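Local coordinates for 11S globulin (Wrightia tinctoria, PDB 5WXU), which probably serves as a hexameric seed storage protein and binds the plant hormone auxin, indole-3-acetic acid, at residues D45-E53 and T374-L385; P95-L103 and L162-A170. All coordinates share one frame; numbering follows the deposited sequence.

Interaction 1 (D45-E53 and T374-L385); sequences DLQRVNPLE and TVYDGDVRQGQL
P51 lies over one face of the Y376 ring, its CD 3.3 Å from Y376 CZ, and the proline and the phenol cross at about a right angle. With chi1 at -179°, the Y376 side chain swings away from its own amide nitrogen and brings the ring against P51 CD; the ring's far end is tethered by Y376 OH donating to D379 O (2.6 Å), on a lone pair in the carbonyl plane. P51 CB packs on the Q384 amide, whose OE1 also accepts from R381 N across the type II turn R381-Q384. Beyond P51, L52 and L385 form a single antiparallel hydrogen-bonded bridge, L52 N to L385 O (2.8 Å) and L385 N to L52 O (3.1 Å). At the other end V49 CG1 meets V375 CG1 at 3.6 Å, and V49 N bonds V375 O from 44° above the carbonyl plane. The outer side is looser: water 1 links R48 NE to V375 O, and exposed E53 runs loosely past Q384, OE2 to CG 4.0 Å. The whole contact ties the loop before strand 56-60 to the C-terminal cupin: helix 73-78 packs on V49 and L52, while V375 and Y376 form a classic beta bulge opposite V367 of strand 361-368.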
# COMPACT_ATOMS: atom_id res chain seq x y z
N ASP B 45 -27.79 15.05 -13.14
CA ASP B 45 -28.52 14.80 -14.41
C ASP B 45 -28.86 16.19 -14.92
O ASP B 45 -29.94 16.72 -14.67
CB ASP B 45 -29.74 13.99 -14.13
CG ASP B 45 -30.55 13.71 -15.40
OD1 ASP B 45 -30.02 13.92 -16.50
OD2 ASP B 45 -31.69 13.30 -15.28
N LEU B 46 -27.90 16.79 -15.58
CA LEU B 46 -28.03 18.15 -16.04
C LEU B 46 -28.37 18.16 -17.55
O LEU B 46 -27.69 17.51 -18.42
CB LEU B 46 -26.73 18.94 -15.83
CG LEU B 46 -26.05 18.78 -14.45
CD1 LEU B 46 -24.74 19.56 -14.40
CD2 LEU B 46 -27.01 19.22 -13.38
N GLN B 47 -29.38 18.95 -17.85
CA GLN B 47 -29.86 19.09 -19.24
C GLN B 47 -29.10 20.21 -19.92
O GLN B 47 -28.94 20.19 -21.13
CB GLN B 47 -31.38 19.37 -19.24
CG GLN B 47 -32.21 18.24 -18.61
CD GLN B 47 -32.11 18.15 -17.07
OE1 GLN B 47 -31.90 19.15 -16.35
NE2 GLN B 47 -32.26 16.93 -16.56
N ARG B 48 -28.61 21.17 -19.13
CA ARG B 48 -27.79 22.24 -19.63
C ARG B 48 -26.65 22.55 -18.66
O ARG B 48 -26.80 22.37 -17.46
CB ARG B 48 -28.64 23.50 -19.91
CG ARG B 48 -28.77 24.55 -18.80
CD ARG B 48 -29.66 25.73 -19.24
NE ARG B 48 -29.21 26.33 -20.50
CZ ARG B 48 -29.77 27.39 -21.10
NH1 ARG B 48 -30.80 28.02 -20.55
NH2 ARG B 48 -29.27 27.84 -22.25
N VAL B 49 -25.51 22.98 -19.20
CA VAL B 49 -24.44 23.57 -18.45
C VAL B 49 -24.10 24.89 -19.16
O VAL B 49 -24.51 25.10 -20.31
CB VAL B 49 -23.26 22.58 -18.26
CG1 VAL B 49 -23.79 21.23 -17.78
CG2 VAL B 49 -22.45 22.42 -19.51
N ASN B 50 -23.54 25.84 -18.46
CA ASN B 50 -23.23 27.14 -19.04
C ASN B 50 -21.94 27.54 -18.41
O ASN B 50 -21.71 27.21 -17.27
CB ASN B 50 -24.30 28.22 -18.69
CG ASN B 50 -25.69 27.86 -19.18
OD1 ASN B 50 -26.57 27.50 -18.39
ND2 ASN B 50 -25.89 27.91 -20.49
N PRO B 51 -21.12 28.30 -19.12
CA PRO B 51 -20.04 29.03 -18.47
C PRO B 51 -20.64 29.97 -17.47
O PRO B 51 -21.80 30.47 -17.66
CB PRO B 51 -19.37 29.80 -19.63
CG PRO B 51 -19.91 29.23 -20.88
CD PRO B 51 -21.23 28.65 -20.55
N LEU B 52 -19.93 30.16 -16.36
CA LEU B 52 -20.48 30.85 -15.20
C LEU B 52 -19.53 31.94 -14.84
O LEU B 52 -18.31 31.77 -14.95
CB LEU B 52 -20.59 29.90 -13.96
CG LEU B 52 -21.43 28.65 -14.14
CD1 LEU B 52 -21.47 27.82 -12.87
CD2 LEU B 52 -22.83 29.12 -14.53
N GLU B 53 -20.06 33.05 -14.31
CA GLU B 53 -19.26 34.12 -13.73
C GLU B 53 -19.56 34.23 -12.25
O GLU B 53 -20.58 33.71 -11.82
CB GLU B 53 -19.51 35.41 -14.54
CG GLU B 53 -18.59 35.45 -15.74
CD GLU B 53 -18.78 36.62 -16.63
OE1 GLU B 53 -19.88 37.24 -16.57
OE2 GLU B 53 -17.81 36.92 -17.37
N THR B 374 -28.11 18.82 -27.27
CA THR B 374 -26.90 19.35 -26.68
C THR B 374 -27.08 20.04 -25.30
O THR B 374 -28.05 20.77 -25.03
CB THR B 374 -26.15 20.28 -27.65
OG1 THR B 374 -24.83 20.52 -27.15
CG2 THR B 374 -26.77 21.58 -27.83
N VAL B 375 -26.08 19.84 -24.46
CA VAL B 375 -26.11 20.33 -23.13
C VAL B 375 -25.56 21.76 -23.09
O VAL B 375 -25.97 22.57 -22.28
CB VAL B 375 -25.30 19.31 -22.25
CG1 VAL B 375 -24.79 19.94 -20.99
CG2 VAL B 375 -26.17 18.11 -21.99
N TYR B 376 -24.61 22.06 -23.98
CA TYR B 376 -24.11 23.42 -24.18
C TYR B 376 -23.47 23.46 -25.55
O TYR B 376 -22.75 22.52 -25.94
CB TYR B 376 -23.10 23.88 -23.11
CG TYR B 376 -22.61 25.29 -23.30
CD1 TYR B 376 -23.48 26.37 -23.09
CD2 TYR B 376 -21.35 25.60 -23.82
CE1 TYR B 376 -23.08 27.67 -23.26
CE2 TYR B 376 -20.93 26.93 -23.97
CZ TYR B 376 -21.82 27.97 -23.75
OH TYR B 376 -21.44 29.32 -23.92
N ASP B 377 -23.70 24.54 -26.28
CA ASP B 377 -22.92 24.74 -27.52
C ASP B 377 -22.80 26.24 -27.68
O ASP B 377 -23.79 26.87 -28.08
CB ASP B 377 -23.59 24.13 -28.77
CG ASP B 377 -22.69 24.22 -30.06
OD1 ASP B 377 -21.53 24.69 -30.01
OD2 ASP B 377 -23.10 23.72 -31.13
N GLY B 378 -21.63 26.79 -27.34
CA GLY B 378 -21.39 28.23 -27.37
C GLY B 378 -20.00 28.66 -26.98
O GLY B 378 -19.09 27.83 -26.84
N ASP B 379 -19.81 29.96 -26.83
CA ASP B 379 -18.53 30.52 -26.49
C ASP B 379 -18.11 30.27 -25.07
O ASP B 379 -18.96 30.09 -24.17
CB ASP B 379 -18.54 32.04 -26.69
CG ASP B 379 -18.79 32.43 -28.16
OD1 ASP B 379 -18.37 31.67 -29.08
OD2 ASP B 379 -19.37 33.52 -28.36
N VAL B 380 -16.79 30.24 -24.87
CA VAL B 380 -16.21 30.43 -23.59
C VAL B 380 -15.23 31.53 -23.74
O VAL B 380 -14.60 31.68 -24.80
CB VAL B 380 -15.60 29.17 -22.95
CG1 VAL B 380 -16.69 28.12 -22.81
CG2 VAL B 380 -14.41 28.61 -23.78
N ARG B 381 -15.07 32.30 -22.68
CA ARG B 381 -14.11 33.37 -22.73
C ARG B 381 -13.49 33.67 -21.44
O ARG B 381 -13.95 33.17 -20.43
CB ARG B 381 -14.77 34.61 -23.37
CG ARG B 381 -15.93 35.24 -22.64
CD ARG B 381 -16.77 36.11 -23.64
NE ARG B 381 -15.95 36.61 -24.78
CZ ARG B 381 -15.90 36.14 -26.05
NH1 ARG B 381 -16.66 35.11 -26.49
NH2 ARG B 381 -15.04 36.70 -26.91
N GLN B 382 -12.45 34.52 -21.47
CA GLN B 382 -11.62 34.85 -20.31
C GLN B 382 -12.48 35.26 -19.12
O GLN B 382 -13.46 36.02 -19.20
CB GLN B 382 -10.61 35.94 -20.63
CG GLN B 382 -9.67 36.29 -19.49
CD GLN B 382 -8.81 37.49 -19.82
OE1 GLN B 382 -8.10 37.50 -20.82
NE2 GLN B 382 -8.89 38.51 -18.99
N GLY B 383 -12.10 34.71 -17.98
CA GLY B 383 -12.78 34.95 -16.72
C GLY B 383 -13.93 34.04 -16.41
O GLY B 383 -14.45 34.11 -15.32
N GLN B 384 -14.34 33.18 -17.33
CA GLN B 384 -15.40 32.27 -17.12
C GLN B 384 -14.88 30.92 -16.56
O GLN B 384 -13.80 30.48 -16.95
CB GLN B 384 -16.24 32.02 -18.37
CG GLN B 384 -16.92 33.30 -18.91
CD GLN B 384 -17.74 33.02 -20.16
OE1 GLN B 384 -17.31 32.28 -21.00
NE2 GLN B 384 -18.98 33.53 -20.21
N LEU B 385 -15.72 30.31 -15.72
CA LEU B 385 -15.61 28.95 -15.25
C LEU B 385 -16.60 28.04 -15.97
O LEU B 385 -17.75 28.43 -16.20
CB LEU B 385 -15.94 28.94 -13.76
CG LEU B 385 -15.49 27.75 -12.88
CD1 LEU B 385 -13.99 27.88 -12.59
CD2 LEU B 385 -16.29 27.65 -11.58
O HOH W 1 -27.32 25.28 -22.83

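Interaction 2 (P95-L103 and L162-A170); sequences PSYNNAPML and LPAGIVHWA. With PO4 (phosphate ion), chain N.
H168 meets M102 and S96 on opposite faces of its imidazole. M102 reaches over one face, but its methyl is modelled too close to the ring, so its exact placement is doubtful; S96 O lies over the other. M102 and H168 approach from opposite directions, whereas M102 and L162 lie side by side, pointing the same way. Ring rotation is fixed at two nitrogens: H168 ND1 donates to I166 O (3.1 Å) within its own segment, and NE2 donates to phosphate O2 (2.9 Å, 161° at the hydrogen). Phosphate O1 takes two further bonds, from S96 OG (2.7 Å), set by a chi1 of 66°, and from N98 ND2 (3.1 Å).

The backbone positions this shell. S96 and H168 are an antiparallel hydrogen-bonded pair, as are M102 and L162; each pair puts its two side chains on one face of its own sheet, and S96, H168 and M102 converge beside the phosphate. Between the pairs, G165 N in the type II turn P163-I166 bonds N98 O at 2.8 Å, and water 3 joins N98 N to P163 O and I166 O. Farther out, H184 holds N98 OD1 and R198 O takes N98 ND2. At the subunit interface the Y97 ring stacks on W348 of another subunit.

R199 and H85 also bond the phosphate, which probably came from the crystallisation liquor. With S96 OG, N98 ND2 and H168 NE2 they form an anion-accepting pocket in the N-terminal cupin. Donation from both H168 nitrogens would mean a doubly protonated, probably positively charged imidazole, a state the adjacent anion would favour.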
# COMPACT_ATOMS: atom_id res chain seq x y z
N PRO B 95 -4.56 34.67 7.51
CA PRO B 95 -4.58 33.23 7.57
C PRO B 95 -5.93 32.61 7.88
O PRO B 95 -6.71 33.12 8.69
CB PRO B 95 -3.62 32.94 8.71
CG PRO B 95 -2.74 34.19 8.84
CD PRO B 95 -3.69 35.24 8.55
N SER B 96 -6.21 31.48 7.24
CA SER B 96 -7.45 30.77 7.39
C SER B 96 -7.24 29.25 7.14
O SER B 96 -6.22 28.83 6.56
CB SER B 96 -8.50 31.25 6.38
OG SER B 96 -8.24 30.99 4.96
N TYR B 97 -8.22 28.49 7.57
CA TYR B 97 -8.31 27.05 7.26
C TYR B 97 -9.72 26.75 6.83
O TYR B 97 -10.68 27.45 7.18
CB TYR B 97 -7.82 26.13 8.33
CG TYR B 97 -8.56 26.17 9.68
CD1 TYR B 97 -8.35 27.21 10.58
CD2 TYR B 97 -9.49 25.26 10.00
CE1 TYR B 97 -9.04 27.27 11.77
CE2 TYR B 97 -10.13 25.29 11.19
CZ TYR B 97 -9.91 26.32 12.07
OH TYR B 97 -10.61 26.35 13.27
N ASN B 98 -9.86 25.68 6.06
CA ASN B 98 -11.10 25.28 5.48
C ASN B 98 -11.39 23.84 5.84
O ASN B 98 -10.50 23.09 6.22
CB ASN B 98 -11.06 25.41 3.98
CG ASN B 98 -10.63 26.78 3.55
OD1 ASN B 98 -9.60 26.96 2.92
ND2 ASN B 98 -11.47 27.79 3.84
N ASN B 99 -12.64 23.48 5.63
CA ASN B 99 -13.05 22.07 5.78
C ASN B 99 -12.86 21.17 4.56
O ASN B 99 -13.17 19.97 4.60
CB ASN B 99 -14.51 21.99 6.23
CG ASN B 99 -15.47 22.55 5.23
OD1 ASN B 99 -15.23 23.65 4.74
ND2 ASN B 99 -16.59 21.87 4.97
N ALA B 100 -12.39 21.74 3.47
CA ALA B 100 -12.26 21.01 2.20
C ALA B 100 -10.91 21.32 1.71
O ALA B 100 -10.42 22.44 1.87
CB ALA B 100 -13.28 21.46 1.16
N PRO B 101 -10.25 20.35 1.07
CA PRO B 101 -8.99 20.58 0.33
C PRO B 101 -9.24 21.44 -0.93
O PRO B 101 -10.42 21.64 -1.33
CB PRO B 101 -8.53 19.20 -0.01
CG PRO B 101 -9.83 18.43 -0.17
CD PRO B 101 -10.80 19.01 0.81
N MET B 102 -8.18 21.99 -1.47
CA MET B 102 -8.29 22.92 -2.59
C MET B 102 -7.09 22.85 -3.46
O MET B 102 -6.01 22.50 -3.00
CB MET B 102 -8.44 24.34 -2.03
CG MET B 102 -7.18 24.80 -1.34
SD MET B 102 -7.52 26.12 -0.17
CE MET B 102 -6.29 25.91 1.01
N LEU B 103 -7.23 23.19 -4.74
CA LEU B 103 -6.18 23.64 -5.57
C LEU B 103 -6.32 25.18 -5.79
O LEU B 103 -7.47 25.71 -5.97
CB LEU B 103 -6.24 22.96 -6.88
CG LEU B 103 -6.13 21.44 -6.88
CD1 LEU B 103 -5.87 21.00 -8.28
CD2 LEU B 103 -4.99 20.96 -6.00
N LEU B 162 -3.60 22.20 -1.22
CA LEU B 162 -3.62 22.21 0.26
C LEU B 162 -4.70 21.35 0.86
O LEU B 162 -5.85 21.38 0.41
CB LEU B 162 -3.87 23.64 0.73
CG LEU B 162 -2.75 24.66 0.44
CD1 LEU B 162 -3.07 26.10 0.78
CD2 LEU B 162 -1.49 24.27 1.14
N PRO B 163 -4.40 20.58 1.91
CA PRO B 163 -5.42 19.82 2.59
C PRO B 163 -6.40 20.68 3.36
O PRO B 163 -6.10 21.82 3.83
CB PRO B 163 -4.61 18.93 3.57
CG PRO B 163 -3.23 18.96 3.01
CD PRO B 163 -3.06 20.29 2.44
N ALA B 164 -7.51 20.03 3.68
CA ALA B 164 -8.45 20.54 4.67
C ALA B 164 -7.79 20.67 6.01
O ALA B 164 -6.94 19.84 6.40
CB ALA B 164 -9.70 19.66 4.81
N GLY B 165 -8.16 21.73 6.75
CA GLY B 165 -7.74 21.89 8.11
C GLY B 165 -6.46 22.64 8.32
O GLY B 165 -6.09 22.91 9.46
N ILE B 166 -5.72 22.83 7.23
CA ILE B 166 -4.40 23.40 7.26
C ILE B 166 -4.51 24.95 7.14
O ILE B 166 -5.12 25.46 6.22
CB ILE B 166 -3.56 22.84 6.12
CG1 ILE B 166 -3.34 21.33 6.38
CG2 ILE B 166 -2.24 23.63 5.93
CD1 ILE B 166 -2.47 20.99 7.57
N VAL B 167 -3.85 25.65 8.05
CA VAL B 167 -3.77 27.13 7.96
C VAL B 167 -2.89 27.57 6.78
O VAL B 167 -1.77 27.14 6.65
CB VAL B 167 -3.23 27.70 9.27
CG1 VAL B 167 -2.97 29.27 9.19
CG2 VAL B 167 -4.14 27.42 10.44
N HIS B 168 -3.39 28.54 6.03
CA HIS B 168 -2.62 29.08 4.95
C HIS B 168 -2.89 30.62 4.86
O HIS B 168 -3.89 31.09 5.30
CB HIS B 168 -2.96 28.42 3.66
CG HIS B 168 -4.43 28.45 3.34
ND1 HIS B 168 -5.31 27.52 3.88
CD2 HIS B 168 -5.20 29.35 2.69
CE1 HIS B 168 -6.54 27.83 3.51
NE2 HIS B 168 -6.49 28.94 2.78
N TRP B 169 -1.97 31.31 4.23
CA TRP B 169 -2.05 32.77 4.10
C TRP B 169 -1.26 33.16 2.92
O TRP B 169 -0.47 32.38 2.41
CB TRP B 169 -1.53 33.51 5.35
CG TRP B 169 -0.11 33.21 5.76
CD1 TRP B 169 0.31 32.21 6.64
CD2 TRP B 169 1.10 33.84 5.31
NE1 TRP B 169 1.67 32.17 6.74
CE2 TRP B 169 2.19 33.17 5.96
CE3 TRP B 169 1.39 34.90 4.43
CZ2 TRP B 169 3.50 33.48 5.72
CZ3 TRP B 169 2.69 35.24 4.28
CH2 TRP B 169 3.73 34.59 4.91
N ALA B 170 -1.52 34.38 2.41
CA ALA B 170 -0.84 34.79 1.18
C ALA B 170 -0.55 36.32 1.27
O ALA B 170 -1.28 37.05 1.89
CB ALA B 170 -1.65 34.47 -0.04
P PO4 N . -9.80 30.49 1.67
O1 PO4 N . -10.24 30.51 3.21
O2 PO4 N . -8.33 30.53 1.26
O3 PO4 N . -10.06 29.08 1.14
O4 PO4 N . -10.69 31.28 0.70
O HOH W 2 -6.43 32.66 3.97
O HOH W 3 -7.42 24.57 4.89

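Both segments of interaction 2 fall between the two segments of interaction 1 in sequence: 45-53 comes first, then 95-103 and 162-170, and finally 374-385. Their centres are 28 Å apart, with the middle of the subunit between them, and their nearest atoms stay about 10 Å apart without touching. Interaction 2 joins strands within the N-terminal cupin, pairing 91-98 with 168-172 and 102-108 with 158-162. Interaction 1 instead spans both cupins, setting the loop before strand 56-60 against strands 376-377 and 379-381 and the start of 385-388. Interaction 2 thus lies within one barrel, whereas interaction 1 joins the two halves of the bicupin subunit.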